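Local coordinates for SGNH hydrolase-type esterase domain-containing protein (Slackia heliotrinireducens DSM 20476, PDB 4S1P) that is of unknown exact function but is a putative hydrolase of the SGNH (GDSL-like lipase/acylhydrolase) family, probably cleaving ester bonds, at residues 53-56 with 57-61; 16-19 with 20-23; 39-42 with 43-46; 69-73 with 74-78. One frame throughout, in Å; residues are numbered along the deposited sequence.

Contact 1. Residues 53-56 with 57-61; sequences ALTQ and AALAN
The peptide carbonyls of Ala53 to Gln56 are the flat groups here, each receiving beyond its oxygen an amide of Ala57 to Ala60 that stands somewhat out of its plane. Leu59 N reaches Thr55 O at 3.0 Å, tilted 21° from the carbonyl plane. Ala57 N lies 3.0 Å from Ala53 O with a larger tilt of 31°, Ala58 N 2.9 Å from Leu54 O, and Ala60 N 3.0 Å from Gln56 O. These four consecutive i to i+4 bonds illustrate the alpha-helical pattern near the C-terminal end of helix 50-61. Side chains follow the same spacing: Thr55 and Leu59 run alongside each other, with Leu59 CG 3.4 Å from Thr55 O and Leu59 CD1 4.2 Å from Thr55 CG2. That methyl faces Leu59 because it is anti to the backbone N, which puts the hydroxyl beside the N (chi1 -63°). There the hydroxyl has hydrogen-bond partners in His44, His34 and Asn51 O, so this buried oxygen does not lack polar company. Thr55 and Ala58 rest on strand 4-10 through Leu9 and Leu7, Leu54 and Ala58 touch His34 of strand 29-35, and Leu59 packs on Trp64 in the loop that leads to strand 66-69.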
loop_
_atom_site.group_PDB
_atom_site.type_symbol
_atom_site.label_atom_id
_atom_site.label_comp_id
_atom_site.label_asym_id
_atom_site.label_seq_id
_atom_site.Cartn_x
_atom_site.Cartn_y
_atom_site.Cartn_z
ATOM N N ALA A 53 -7.752 10.344 -12.688
ATOM C CA ALA A 53 -8.425 10.063 -13.925
ATOM C C ALA A 53 -8.276 8.587 -14.289
ATOM O O ALA A 53 -9.225 7.960 -14.796
ATOM C CB ALA A 53 -7.895 10.932 -15.070
ATOM N N LEU A 54 -7.063 8.050 -14.157
ATOM C CA LEU A 54 -6.825 6.645 -14.441
ATOM C C LEU A 54 -7.687 5.753 -13.566
ATOM O O LEU A 54 -8.291 4.794 -14.050
ATOM C CB LEU A 54 -5.371 6.298 -14.253
ATOM C CG LEU A 54 -4.418 6.816 -15.327
ATOM C CD1 LEU A 54 -2.989 6.557 -14.865
ATOM C CD2 LEU A 54 -4.697 6.166 -16.669
ATOM N N THR A 55 -7.697 6.013 -12.273
ATOM C CA THR A 55 -8.463 5.182 -11.349
ATOM C C THR A 55 -9.962 5.314 -11.584
ATOM O O THR A 55 -10.665 4.292 -11.616
ATOM C CB THR A 55 -8.038 5.469 -9.915
ATOM O OG1 THR A 55 -6.660 5.106 -9.782
ATOM C CG2 THR A 55 -8.887 4.736 -8.906
ATOM N N GLN A 56 -10.470 6.530 -11.795
ATOM C CA GLN A 56 -11.879 6.687 -12.135
ATOM C C GLN A 56 -12.218 5.867 -13.390
ATOM O O GLN A 56 -13.224 5.147 -13.407
ATOM C CB GLN A 56 -12.148 8.164 -12.393
ATOM C CG GLN A 56 -13.584 8.519 -12.736
ATOM C CD GLN A 56 -13.703 9.990 -13.128
ATOM O OE1 GLN A 56 -13.019 10.483 -14.047
ATOM N NE2 GLN A 56 -14.516 10.701 -12.417
ATOM N N ALA A 57 -11.416 5.992 -14.450
ATOM C CA ALA A 57 -11.695 5.254 -15.695
ATOM C C ALA A 57 -11.626 3.747 -15.458
ATOM O O ALA A 57 -12.476 3.001 -15.994
ATOM C CB ALA A 57 -10.754 5.647 -16.799
ATOM N N ALA A 58 -10.663 3.288 -14.614
ATOM C CA ALA A 58 -10.509 1.853 -14.486
ATOM C C ALA A 58 -11.723 1.293 -13.792
ATOM O O ALA A 58 -12.176 0.184 -14.112
ATOM C CB ALA A 58 -9.277 1.542 -13.689
ATOM N N LEU A 59 -12.234 2.005 -12.779
ATOM C CA LEU A 59 -13.389 1.494 -12.034
ATOM C C LEU A 59 -14.671 1.601 -12.840
ATOM O O LEU A 59 -15.604 0.808 -12.606
ATOM C CB LEU A 59 -13.526 2.205 -10.701
ATOM C CG LEU A 59 -12.384 1.986 -9.718
ATOM C CD1 LEU A 59 -12.565 2.788 -8.441
ATOM C CD2 LEU A 59 -12.212 0.510 -9.415
ATOM N N ALA A 60 -14.740 2.556 -13.765
ATOM C CA ALA A 60 -15.892 2.697 -14.640
ATOM C C ALA A 60 -15.898 1.739 -15.824
ATOM O O ALA A 60 -16.973 1.362 -16.301
ATOM C CB ALA A 60 -16.005 4.129 -15.149
ATOM N N ASN A 61 -14.713 1.331 -16.294
ATOM C CA ASN A 61 -14.579 0.689 -17.573
ATOM C C ASN A 61 -14.114 -0.765 -17.562
ATOM O O ASN A 61 -14.288 -1.486 -18.538
ATOM C CB ASN A 61 -13.605 1.483 -18.453
ATOM C CG ASN A 61 -14.098 2.886 -18.755
ATOM O OD1 ASN A 61 -15.205 3.273 -18.399
ATOM N ND2 ASN A 61 -13.228 3.667 -19.373
#

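Contact 2. Residues 16-19 with 20-23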
loop_
_atom_site.group_PDB
_atom_site.type_symbol
_atom_site.label_atom_id
_atom_site.label_comp_id
_atom_site.label_asym_id
_atom_site.label_seq_id
_atom_site.Cartn_x
_atom_site.Cartn_y
_atom_site.Cartn_z
ATOM N N ALA A 16 8.674 -0.668 -6.678
ATOM C CA ALA A 16 10.094 -1.050 -6.561
ATOM C C ALA A 16 10.302 -2.552 -6.759
ATOM O O ALA A 16 9.477 -3.394 -6.354
ATOM C CB ALA A 16 10.671 -0.604 -5.193
ATOM N N ASN A 17 11.454 -2.871 -7.368
ATOM C CA ASN A 17 11.897 -4.257 -7.487
ATOM C C ASN A 17 10.933 -5.176 -8.208
ATOM O O ASN A 17 10.854 -6.370 -7.896
ATOM C CB ASN A 17 12.248 -4.833 -6.125
ATOM C CG ASN A 17 13.248 -3.984 -5.386
ATOM O OD1 ASN A 17 14.343 -3.734 -5.904
ATOM N ND2 ASN A 17 12.887 -3.525 -4.189
ATOM N N HIS A 18 10.205 -4.609 -9.178
ATOM C CA HIS A 18 9.237 -5.344 -9.955
ATOM C C HIS A 18 8.235 -6.105 -9.102
ATOM O O HIS A 18 7.736 -7.165 -9.467
ATOM C CB HIS A 18 9.966 -6.327 -10.860
ATOM C CG HIS A 18 10.892 -5.654 -11.835
ATOM N ND1 HIS A 18 10.457 -5.135 -13.036
ATOM C CD2 HIS A 18 12.202 -5.346 -11.744
ATOM C CE1 HIS A 18 11.479 -4.583 -13.668
ATOM N NE2 HIS A 18 12.549 -4.699 -12.903
HETATM N N MSE A 19 7.880 -5.510 -7.979
HETATM C CA MSE A 19 6.969 -6.201 -7.086
HETATM C C MSE A 19 5.596 -6.524 -7.713
HETATM O O MSE A 19 5.099 -7.603 -7.514
HETATM C CB MSE A 19 6.847 -5.448 -5.771
HETATM C CG MSE A 19 6.105 -6.246 -4.717
HETATM SE SE MSE A 19 4.139 -6.061 -4.768
HETATM C CE MSE A 19 4.038 -4.506 -3.600
ATOM N N PRO A 20 4.991 -5.599 -8.493
ATOM C CA PRO A 20 3.703 -5.938 -9.108
ATOM C C PRO A 20 3.809 -7.164 -10.019
ATOM O O PRO A 20 2.890 -7.970 -10.052
ATOM C CB PRO A 20 3.327 -4.664 -9.841
ATOM C CG PRO A 20 3.973 -3.592 -9.010
ATOM C CD PRO A 20 5.322 -4.184 -8.683
ATOM N N ASP A 21 4.917 -7.268 -10.760
ATOM C CA ASP A 21 5.167 -8.429 -11.624
ATOM C C ASP A 21 5.272 -9.721 -10.779
ATOM O O ASP A 21 4.769 -10.779 -11.162
ATOM C CB ASP A 21 6.483 -8.228 -12.381
ATOM C CG ASP A 21 6.384 -7.282 -13.567
ATOM O OD1 ASP A 21 5.287 -6.912 -14.015
ATOM O OD2 ASP A 21 7.466 -6.952 -14.112
HETATM N N MSE A 22 5.926 -9.627 -9.629
HETATM C CA MSE A 22 6.040 -10.759 -8.713
HETATM C C MSE A 22 4.674 -11.169 -8.219
HETATM O O MSE A 22 4.313 -12.345 -8.184
HETATM C CB MSE A 22 6.963 -10.502 -7.516
HETATM C CG MSE A 22 8.403 -10.316 -7.925
HETATM SE SE MSE A 22 9.686 -10.415 -6.426
HETATM C CE MSE A 22 9.302 -8.698 -5.715
ATOM N N LEU A 23 3.859 -10.189 -7.819
ATOM C CA LEU A 23 2.535 -10.512 -7.343
ATOM C C LEU A 23 1.681 -11.158 -8.455
ATOM O O LEU A 23 0.946 -12.126 -8.197
ATOM C CB LEU A 23 1.897 -9.244 -6.842
ATOM C CG LEU A 23 0.484 -9.339 -6.275
ATOM C CD1 LEU A 23 0.466 -10.307 -5.107
ATOM C CD2 LEU A 23 0.000 -7.967 -5.848
#
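The N-terminal turn of helix 19-27, with His18 at its N-cap position, brings residues 16-19 against 20-23. Two main-chain bonds start the helix: Met22 N to His18 O at 3.1 Å, and Leu23 N to Met19 O at 2.9 Å. Pro20 suits this first turn, where its nitrogen, having no hydrogen, is not needed as a donor; its CD packs 3.5 Å from Met19 CB. At the start of the turn, the His18 ring and the Asp21 carboxylate lie side by side with their planes only 19° apart, Asp21 OD2 near the ring plane and 3.7 Å from His18 ND1. Met19 and Met22, both modelled as selenomethionine, cross at about a right angle. A bend at the last torsion of Met22 (chi3 -76°) turns its methyl CE back to within 3.5 Å of Asn17 O and 4.1 Å of Met19 CB. Met19, bent at chi2 and chi3, brings its SE to 4.4 Å from Leu23 CB. Asn17 ND2 is hydrogen-bonded to Ser173 and to Pro168 O. Met19 touches Met8 of strand 4-10 and Ala177 and Leu180 of helix 170-184, while Pro20 leans on Val31 and Val33 of strand 29-35.

Contact 3. Residues 39-42 with 43-46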
loop_
_atom_site.group_PDB
_atom_site.type_symbol
_atom_site.label_atom_id
_atom_site.label_comp_id
_atom_site.label_asym_id
_atom_site.label_seq_id
_atom_site.Cartn_x
_atom_site.Cartn_y
_atom_site.Cartn_z
ATOM N N ALA A 39 3.619 9.783 -4.808
ATOM C CA ALA A 39 2.158 9.900 -4.801
ATOM C C ALA A 39 1.527 9.576 -3.453
ATOM O O ALA A 39 1.996 8.707 -2.715
ATOM C CB ALA A 39 1.549 9.003 -5.866
ATOM N N ARG A 40 0.441 10.280 -3.165
ATOM C CA ARG A 40 -0.419 10.032 -2.005
ATOM C C ARG A 40 -1.753 9.472 -2.491
ATOM O O ARG A 40 -2.197 9.763 -3.622
ATOM C CB ARG A 40 -0.705 11.322 -1.216
ATOM C CG ARG A 40 0.528 11.939 -0.549
ATOM C CD ARG A 40 0.288 13.309 0.033
ATOM N NE ARG A 40 1.567 13.911 0.418
ATOM C CZ ARG A 40 1.915 14.284 1.649
ATOM N NH1 ARG A 40 1.098 14.109 2.692
ATOM N NH2 ARG A 40 3.113 14.828 1.850
ATOM N N LEU A 41 -2.396 8.675 -1.644
ATOM C CA LEU A 41 -3.651 8.010 -2.053
ATOM C C LEU A 41 -4.733 8.995 -2.457
ATOM O O LEU A 41 -5.532 8.677 -3.340
ATOM C CB LEU A 41 -4.228 7.115 -0.952
ATOM C CG LEU A 41 -3.688 5.729 -0.873
ATOM C CD1 LEU A 41 -4.363 5.073 0.340
ATOM C CD2 LEU A 41 -3.857 4.896 -2.123
ATOM N N ALA A 42 -4.760 10.184 -1.824
ATOM C CA ALA A 42 -5.806 11.155 -2.106
ATOM C C ALA A 42 -5.850 11.541 -3.599
ATOM O O ALA A 42 -6.872 11.973 -4.098
ATOM C CB ALA A 42 -5.616 12.388 -1.263
ATOM N N GLU A 43 -4.714 11.428 -4.312
ATOM C CA GLU A 43 -4.705 11.770 -5.741
ATOM C C GLU A 43 -5.740 10.966 -6.502
ATOM O O GLU A 43 -6.349 11.435 -7.452
ATOM C CB GLU A 43 -3.340 11.467 -6.379
ATOM C CG GLU A 43 -2.247 12.313 -5.845
ATOM C CD GLU A 43 -0.921 11.969 -6.482
ATOM O OE1 GLU A 43 -0.888 11.390 -7.622
ATOM O OE2 GLU A 43 0.066 12.273 -5.778
ATOM N N HIS A 44 -5.937 9.723 -6.085
ATOM C CA HIS A 44 -6.854 8.849 -6.794
ATOM C C HIS A 44 -8.333 9.228 -6.681
ATOM O O HIS A 44 -9.147 8.701 -7.434
ATOM C CB HIS A 44 -6.638 7.395 -6.346
ATOM C CG HIS A 44 -5.278 6.898 -6.647
ATOM N ND1 HIS A 44 -4.972 6.253 -7.816
ATOM C CD2 HIS A 44 -4.126 6.995 -5.951
ATOM C CE1 HIS A 44 -3.685 5.969 -7.825
ATOM N NE2 HIS A 44 -3.146 6.441 -6.720
ATOM N N LEU A 45 -8.633 10.116 -5.737
ATOM C CA LEU A 45 -9.978 10.609 -5.525
ATOM C C LEU A 45 -10.231 11.897 -6.292
ATOM O O LEU A 45 -11.338 12.424 -6.270
ATOM C CB LEU A 45 -10.234 10.813 -4.043
ATOM C CG LEU A 45 -10.322 9.485 -3.275
ATOM C CD1 LEU A 45 -10.344 9.795 -1.802
ATOM C CD2 LEU A 45 -11.539 8.652 -3.681
ATOM N N ASN A 46 -9.200 12.386 -6.974
ATOM C CA ASN A 46 -9.252 13.684 -7.630
ATOM C C ASN A 46 -9.033 13.514 -9.133
ATOM O O ASN A 46 -7.891 13.320 -9.563
ATOM C CB ASN A 46 -8.201 14.610 -7.037
ATOM C CG ASN A 46 -8.197 15.989 -7.702
ATOM O OD1 ASN A 46 -8.973 16.248 -8.615
ATOM N ND2 ASN A 46 -7.296 16.848 -7.271
#
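Glu43 is folded back on Ala39 and Arg40 by its first torsion, which sets CG beside its own backbone N and anti to the carbonyl carbon (chi1 -65°), while the extended chain beyond carries the carboxylate past the start of the turn. Along the way Glu43 CG passes 3.4 Å from Arg40 O. The carboxylate then arrives alongside the chain, Glu43 OE2 standing 3.3 Å from Arg40 N in a weak hydrogen bond and 3.6 Å from Ala39 CB. The second oxygen, OE1, has a salt bridge to Arg36 and a hydrogen bond to Asn51, so the group is held from outside the turn as well as by the weak bond within it. With an alanine in place of Glu43, Arg36 would probably be left without this charge partner and the amide of Arg40 without its carboxylate acceptor.

The backbone illustrates how a 3-10 turn differs from an alpha helix: each bond spans three residues and its donor stands well above the carbonyl plane. Glu43 N lies 3.1 Å from Arg40 O, His44 N 3.0 Å from Leu41 O and Leu45 N 3.0 Å from Ala42 O, the last with its donor 59° out of plane. The oxygen of Leu41 also sits at the edge of the His44 ring, in its plane, 3.4 Å from His44 CD2, while the ring's ND1 is hydrogen-bonded to Thr55. This turn, in the connection from strand 29-35 to helix 50-61, places Ala39 and His44 on Asn51 of that helix and His44 and Leu45 on Leu90 of helix 80-96.

Contact 4. Residues 69-73 with 74-78; sequences MQEMS and HGPAT
A type I beta turn from Met72 to Gly75, closed by Gly75 N to Met72 O at 2.8 Å, ends the loop after strand 66-69 and leads into helix 75-78. The selenomethionine Met72 lies across one face of the His74 ring: SE stands 3.6 Å from the ring centroid, 11° off the normal, a Met-aromatic contact. Bends at chi2 and chi3 of Met72 bring its methyl over the same ring, CE 3.5 Å from His74 CE1, as a CH-pi contact. At the ring edge, in plane, Thr78 OG1 is hydrogen-bonded to His74 ND1 at 2.7 Å, which would limit the ring's rotation. A serine at His74 would probably leave the selenium and methyl of Met72 without the face they lie on, and Thr78 without its ring partner. Glu71 CG slides past the proline ring, 3.7 Å from Pro76 CD; Glu71 OE1 gives its anti lone pair to Met72 N at 2.9 Å and also accepts Leu41 N. Ser73 OG, hydrogen-bonded to Tyr109 and an unidentified bound molecule, lies near a possible Ser-His-Asp triad, consistent with an SGNH active site. Glu71 touches Tyr83 of helix 80-96; His74 meets Met126, and Pro76 meets Met130 and Ala133, of helix 123-141.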
loop_
_atom_site.group_PDB
_atom_site.type_symbol
_atom_site.label_atom_id
_atom_site.label_comp_id
_atom_site.label_asym_id
_atom_site.label_seq_id
_atom_site.Cartn_x
_atom_site.Cartn_y
_atom_site.Cartn_z
HETATM N N MSE A 69 -4.470 -0.618 -2.033
HETATM C CA MSE A 69 -4.251 0.765 -1.735
HETATM C C MSE A 69 -3.026 0.932 -0.867
HETATM O O MSE A 69 -2.978 0.384 0.244
HETATM C CB MSE A 69 -5.452 1.361 -0.984
HETATM C CG MSE A 69 -6.752 1.194 -1.772
HETATM SE SE MSE A 69 -8.354 1.493 -0.692
HETATM C CE MSE A 69 -8.062 -0.043 0.515
ATOM N N GLN A 70 -2.031 1.683 -1.362
ATOM C CA GLN A 70 -0.799 1.945 -0.614
ATOM C C GLN A 70 -0.564 3.446 -0.493
ATOM O O GLN A 70 -0.431 4.128 -1.494
ATOM C CB GLN A 70 0.398 1.282 -1.327
ATOM C CG GLN A 70 1.744 1.514 -0.644
ATOM C CD GLN A 70 2.673 2.379 -1.459
ATOM O OE1 GLN A 70 2.921 2.117 -2.635
ATOM N NE2 GLN A 70 3.195 3.424 -0.843
ATOM N N GLU A 71 -0.489 3.920 0.759
ATOM C CA GLU A 71 -0.280 5.314 1.045
ATOM C C GLU A 71 1.207 5.657 1.090
ATOM O O GLU A 71 2.060 4.816 1.373
ATOM C CB GLU A 71 -0.903 5.651 2.404
ATOM C CG GLU A 71 -0.805 7.111 2.881
ATOM C CD GLU A 71 -1.516 8.084 1.941
ATOM O OE1 GLU A 71 -1.036 8.291 0.795
ATOM O OE2 GLU A 71 -2.572 8.646 2.345
HETATM N N MSE A 72 1.492 6.924 0.806
HETATM C CA MSE A 72 2.817 7.509 1.031
HETATM C C MSE A 72 3.318 7.016 2.377
HETATM O O MSE A 72 2.585 6.989 3.354
HETATM C CB MSE A 72 2.683 9.034 0.913
HETATM C CG MSE A 72 4.035 9.747 0.808
HETATM SE SE MSE A 72 4.695 10.149 2.616
HETATM C CE MSE A 72 3.300 11.412 3.195
ATOM N N SER A 73 4.599 6.669 2.419
ATOM C CA SER A 73 5.149 5.790 3.444
ATOM C C SER A 73 5.063 6.256 4.885
ATOM O O SER A 73 5.072 5.418 5.772
ATOM C CB SER A 73 6.616 5.433 3.125
ATOM O OG SER A 73 7.402 6.586 3.096
ATOM N N HIS A 74 4.968 7.569 5.135
ATOM C CA HIS A 74 4.722 8.033 6.507
ATOM C C HIS A 74 3.342 8.630 6.709
ATOM O O HIS A 74 2.979 9.024 7.843
ATOM C CB HIS A 74 5.810 8.983 7.027
ATOM C CG HIS A 74 5.961 10.254 6.263
ATOM N ND1 HIS A 74 5.099 11.309 6.425
ATOM C CD2 HIS A 74 6.943 10.691 5.438
ATOM C CE1 HIS A 74 5.518 12.333 5.699
ATOM N NE2 HIS A 74 6.642 11.983 5.090
ATOM N N GLY A 75 2.581 8.709 5.616
ATOM C CA GLY A 75 1.253 9.334 5.692
ATOM C C GLY A 75 0.323 8.851 6.771
ATOM O O GLY A 75 -0.314 9.653 7.459
ATOM N N PRO A 76 0.188 7.538 6.946
ATOM C CA PRO A 76 -0.711 7.081 7.992
ATOM C C PRO A 76 -0.334 7.562 9.382
ATOM O O PRO A 76 -1.212 7.684 10.245
ATOM C CB PRO A 76 -0.671 5.554 7.857
ATOM C CG PRO A 76 -0.270 5.351 6.444
ATOM C CD PRO A 76 0.718 6.419 6.160
ATOM N N ALA A 77 0.954 7.810 9.596
ATOM C CA ALA A 77 1.443 8.366 10.860
ATOM C C ALA A 77 1.329 9.883 10.959
ATOM O O ALA A 77 0.967 10.407 12.032
ATOM C CB ALA A 77 2.879 7.941 11.148
ATOM N N THR A 78 1.720 10.592 9.898
ATOM C CA THR A 78 1.811 12.056 9.948
ATOM C C THR A 78 0.521 12.823 9.517
ATOM O O THR A 78 0.308 13.957 9.949
ATOM C CB THR A 78 3.003 12.532 9.144
ATOM O OG1 THR A 78 2.871 12.108 7.779
ATOM C CG2 THR A 78 4.328 11.990 9.719
#

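From the N terminus the four contacts come in series, with none nested in or crossing another. Contact 2 starts helix 19-27 after the short helix 12-15, and contact 3 makes the 3-10 turn between strand 29-35 and helix 50-61. Contact 1 lies near the far end of that helix, and contact 4 closes the turn after strand 66-69. Contacts 3 and 1 are tied by Thr55 OG1 to His44 ND1 at 2.8 Å. Contacts 3 and 4 meet where Leu41 N approaches Glu71 OE1, also at 2.8 Å. Contact 2 touches none of the others: it meets Met8 of strand 4-10 and contact 1 Leu7 and Leu9, so, as side chains alternate, they take opposite faces of the sheet.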